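Local atomic coordinates of MmeI (Methylophilus methylotrophus, PDB entry 5HR4), a protein that probably methylates adenine at N6 in DNA using S-adenosylmethionine, and belongs to the Type IIL restriction-modification enzymes, which combine DNA cleavage and methylation in one polypeptide. Residues F360-G365 and A515-K520. Numbering follows the deposited sequence.
With SFG (sinefungin), chain H.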
loop_
_atom_site.group_PDB
_atom_site.type_symbol
_atom_site.label_atom_id
_atom_site.label_comp_id
_atom_site.label_asym_id
_atom_site.label_seq_id
_atom_site.Cartn_x
_atom_site.Cartn_y
_atom_site.Cartn_z
ATOM N N PHE A 360 19.596 -1.058 -1.704
ATOM C CA PHE A 360 19.197 -1.746 -0.476
ATOM C C PHE A 360 17.682 -1.659 -0.291
ATOM O O PHE A 360 17.157 -0.596 0.065
ATOM C CB PHE A 360 19.935 -1.122 0.710
ATOM C CG PHE A 360 19.809 -1.878 1.991
ATOM C CD1 PHE A 360 19.180 -3.118 2.043
ATOM C CD2 PHE A 360 20.337 -1.341 3.157
ATOM C CE1 PHE A 360 19.051 -3.803 3.245
ATOM C CE2 PHE A 360 20.224 -2.009 4.357
ATOM C CZ PHE A 360 19.575 -3.251 4.405
ATOM N N ASP A 361 16.985 -2.781 -0.493
ATOM C CA ASP A 361 15.531 -2.862 -0.339
ATOM C C ASP A 361 15.155 -3.640 0.926
ATOM O O ASP A 361 15.111 -4.884 0.905
ATOM C CB ASP A 361 14.907 -3.511 -1.580
ATOM C CG ASP A 361 13.360 -3.494 -1.571
ATOM O OD1 ASP A 361 12.731 -3.164 -0.528
ATOM O OD2 ASP A 361 12.764 -3.847 -2.628
ATOM N N PRO A 362 14.813 -2.947 2.038
ATOM C CA PRO A 362 14.646 -3.615 3.337
ATOM C C PRO A 362 13.291 -4.285 3.529
ATOM O O PRO A 362 12.811 -4.396 4.661
ATOM C CB PRO A 362 14.821 -2.468 4.345
ATOM C CG PRO A 362 14.769 -1.163 3.519
ATOM C CD PRO A 362 14.457 -1.522 2.104
ATOM N N ALA A 363 12.674 -4.728 2.432
ATOM C CA ALA A 363 11.406 -5.450 2.426
ATOM C C ALA A 363 11.171 -5.923 0.994
ATOM O O ALA A 363 10.085 -5.746 0.435
ATOM C CB ALA A 363 10.265 -4.559 2.933
ATOM N N CYS A 364 12.193 -6.534 0.400
ATOM C CA CYS A 364 12.342 -6.546 -1.045
ATOM C C CYS A 364 11.372 -7.470 -1.774
ATOM O O CYS A 364 11.329 -7.417 -3.008
ATOM C CB CYS A 364 13.780 -6.925 -1.402
ATOM S SG CYS A 364 14.146 -8.641 -1.101
ATOM N N GLY A 365 10.615 -8.310 -1.080
ATOM C CA GLY A 365 9.707 -9.199 -1.794
ATOM C C GLY A 365 10.456 -10.130 -2.729
ATOM O O GLY A 365 11.479 -10.712 -2.363
ATOM N N ALA A 515 4.757 2.282 8.606
ATOM C CA ALA A 515 5.462 3.383 9.250
ATOM C C ALA A 515 6.764 2.918 9.881
ATOM O O ALA A 515 7.761 3.633 9.830
ATOM C CB ALA A 515 4.568 4.047 10.290
ATOM N N ALA A 516 6.790 1.690 10.412
ATOM C CA ALA A 516 7.981 1.152 11.073
ATOM C C ALA A 516 9.264 1.280 10.242
ATOM O O ALA A 516 10.342 1.510 10.799
ATOM C CB ALA A 516 7.746 -0.309 11.431
ATOM N N TRP A 517 9.194 1.105 8.924
ATOM C CA TRP A 517 10.440 1.178 8.153
ATOM C C TRP A 517 11.041 2.582 8.118
ATOM O O TRP A 517 12.233 2.714 7.830
ATOM C CB TRP A 517 10.245 0.685 6.714
ATOM C CG TRP A 517 10.315 -0.802 6.584
ATOM C CD1 TRP A 517 11.281 -1.529 5.960
ATOM C CD2 TRP A 517 9.380 -1.746 7.107
ATOM N NE1 TRP A 517 11.002 -2.871 6.059
ATOM C CE2 TRP A 517 9.838 -3.029 6.756
ATOM C CE3 TRP A 517 8.192 -1.629 7.831
ATOM C CZ2 TRP A 517 9.150 -4.189 7.103
ATOM C CZ3 TRP A 517 7.509 -2.783 8.183
ATOM C CH2 TRP A 517 7.991 -4.047 7.821
ATOM N N TYR A 518 10.254 3.627 8.407
ATOM C CA TYR A 518 10.788 4.986 8.322
ATOM C C TYR A 518 11.777 5.303 9.439
ATOM O O TYR A 518 12.870 5.819 9.137
ATOM C CB TYR A 518 9.639 5.996 8.280
ATOM C CG TYR A 518 8.924 6.066 6.954
ATOM C CD1 TYR A 518 8.042 5.062 6.562
ATOM C CD2 TYR A 518 9.111 7.148 6.104
ATOM C CE1 TYR A 518 7.383 5.122 5.365
ATOM C CE2 TYR A 518 8.452 7.225 4.892
ATOM C CZ TYR A 518 7.593 6.206 4.528
ATOM O OH TYR A 518 6.936 6.276 3.329
ATOM N N PRO A 519 11.478 5.063 10.721
ATOM C CA PRO A 519 12.503 5.301 11.748
ATOM C C PRO A 519 13.706 4.395 11.596
ATOM O O PRO A 519 14.829 4.823 11.887
ATOM C CB PRO A 519 11.759 5.020 13.062
ATOM C CG PRO A 519 10.336 5.180 12.727
ATOM C CD PRO A 519 10.199 4.676 11.331
ATOM N N LYS A 520 13.499 3.147 11.161
ATOM C CA LYS A 520 14.618 2.260 10.857
ATOM C C LYS A 520 15.573 2.927 9.883
ATOM O O LYS A 520 16.723 3.218 10.229
ATOM C CB LYS A 520 14.105 0.931 10.299
ATOM C CG LYS A 520 13.876 -0.104 11.359
ATOM C CD LYS A 520 15.185 -0.466 12.036
ATOM C CE LYS A 520 15.208 -1.905 12.507
ATOM N NZ LYS A 520 16.485 -2.222 13.224
HETATM N N SFG H . 8.487 -4.922 -3.636
HETATM C CA SFG H . 8.271 -6.352 -3.695
HETATM C C SFG H . 8.032 -6.708 -5.150
HETATM O O SFG H . 8.042 -5.791 -6.001
HETATM O OXT SFG H . 7.837 -7.893 -5.512
HETATM C CB SFG H . 7.059 -6.739 -2.855
HETATM C CG SFG H . 7.276 -6.208 -1.446
HETATM C CD SFG H . 5.954 -6.372 -0.730
HETATM N NE SFG H . 5.128 -5.243 -1.111
HETATM C "C5'" SFG H . 6.134 -6.441 0.795
HETATM C "C4'" SFG H . 7.127 -7.553 1.277
HETATM O "O4'" SFG H . 7.479 -7.300 2.505
HETATM C "C3'" SFG H . 6.507 -8.959 1.355
HETATM O "O3'" SFG H . 7.122 -9.727 0.424
HETATM C "C2'" SFG H . 6.764 -9.468 2.803
HETATM O "O2'" SFG H . 7.209 -10.891 2.820
HETATM C "C1'" SFG H . 7.732 -8.719 3.227
HETATM N N9 SFG H . 7.666 -8.429 4.625
HETATM C C8 SFG H . 6.589 -8.198 5.372
HETATM N N7 SFG H . 6.992 -7.921 6.614
HETATM C C5 SFG H . 8.323 -7.975 6.628
HETATM C C6 SFG H . 9.222 -7.784 7.649
HETATM N N6 SFG H . 9.059 -7.449 9.042
HETATM N N1 SFG H . 10.528 -7.893 7.435
HETATM C C2 SFG H . 10.968 -8.194 6.190
HETATM N N3 SFG H . 10.079 -8.389 5.181
HETATM C C4 SFG H . 8.749 -8.278 5.401
#
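Trp-517 drives the pyrrole edge of its indole at the backbone of Pro-362, and NE1 donates a hydrogen bond to Pro-362 O at 2.7 Å, with an angle of 158° at the hydrogen. The oxygen lies almost exactly in the indole plane, whereas the donor stands well above the plane of the carbonyl. Carbon contacts accompany this bond: Pro-362 CB rests 4.0 Å from Trp-517 CD1, and the methyl of Ala-363 comes obliquely to the ring, its CB 4.1 Å from Trp-517 CE2. With chi1 at -83°, the tryptophan CG is anti to its own carbonyl carbon, and the indole extends towards the loop. Its benzene edge then meets sinefungin, an analogue of S-adenosylmethionine: Trp-517 CZ2 stands 3.6 Å above C6 on the face of the ligand's adenine, the two planes steeply inclined. A phenylalanine in its place would probably leave the buried Pro-362 carbonyl without its indole donor and the adenine less closely covered. The loop is the first, glycine-rich motif of a Rossmann-like methyltransferase, Asp-Pro-Ala-Cys-Gly, following the central strand 359-361; the same turn offers Pro-362 O to the indole and the carbonyl of Cys-364 to the ligand's neighbourhood. Its backbone runs along the amino-acid and ribose parts of sinefungin, with Cys-364 O 3.3 Å from sinefungin CA and Gly-365 CA 3.4 Å from O3' of the ribose. Gly-365 has a positive phi, and a beta carbon there would collide with sinefungin. Within the turn, Ala-363 N makes weak hydrogen bonds to O and OD1 of Asp-361. Farther out, Phe-535 of strand 532-538 touches both Pro-362 and Trp-517, Leu-462 packs on the indole, and Glu-413 hydrogen-bonds sinefungin while reaching Gly-365 N weakly.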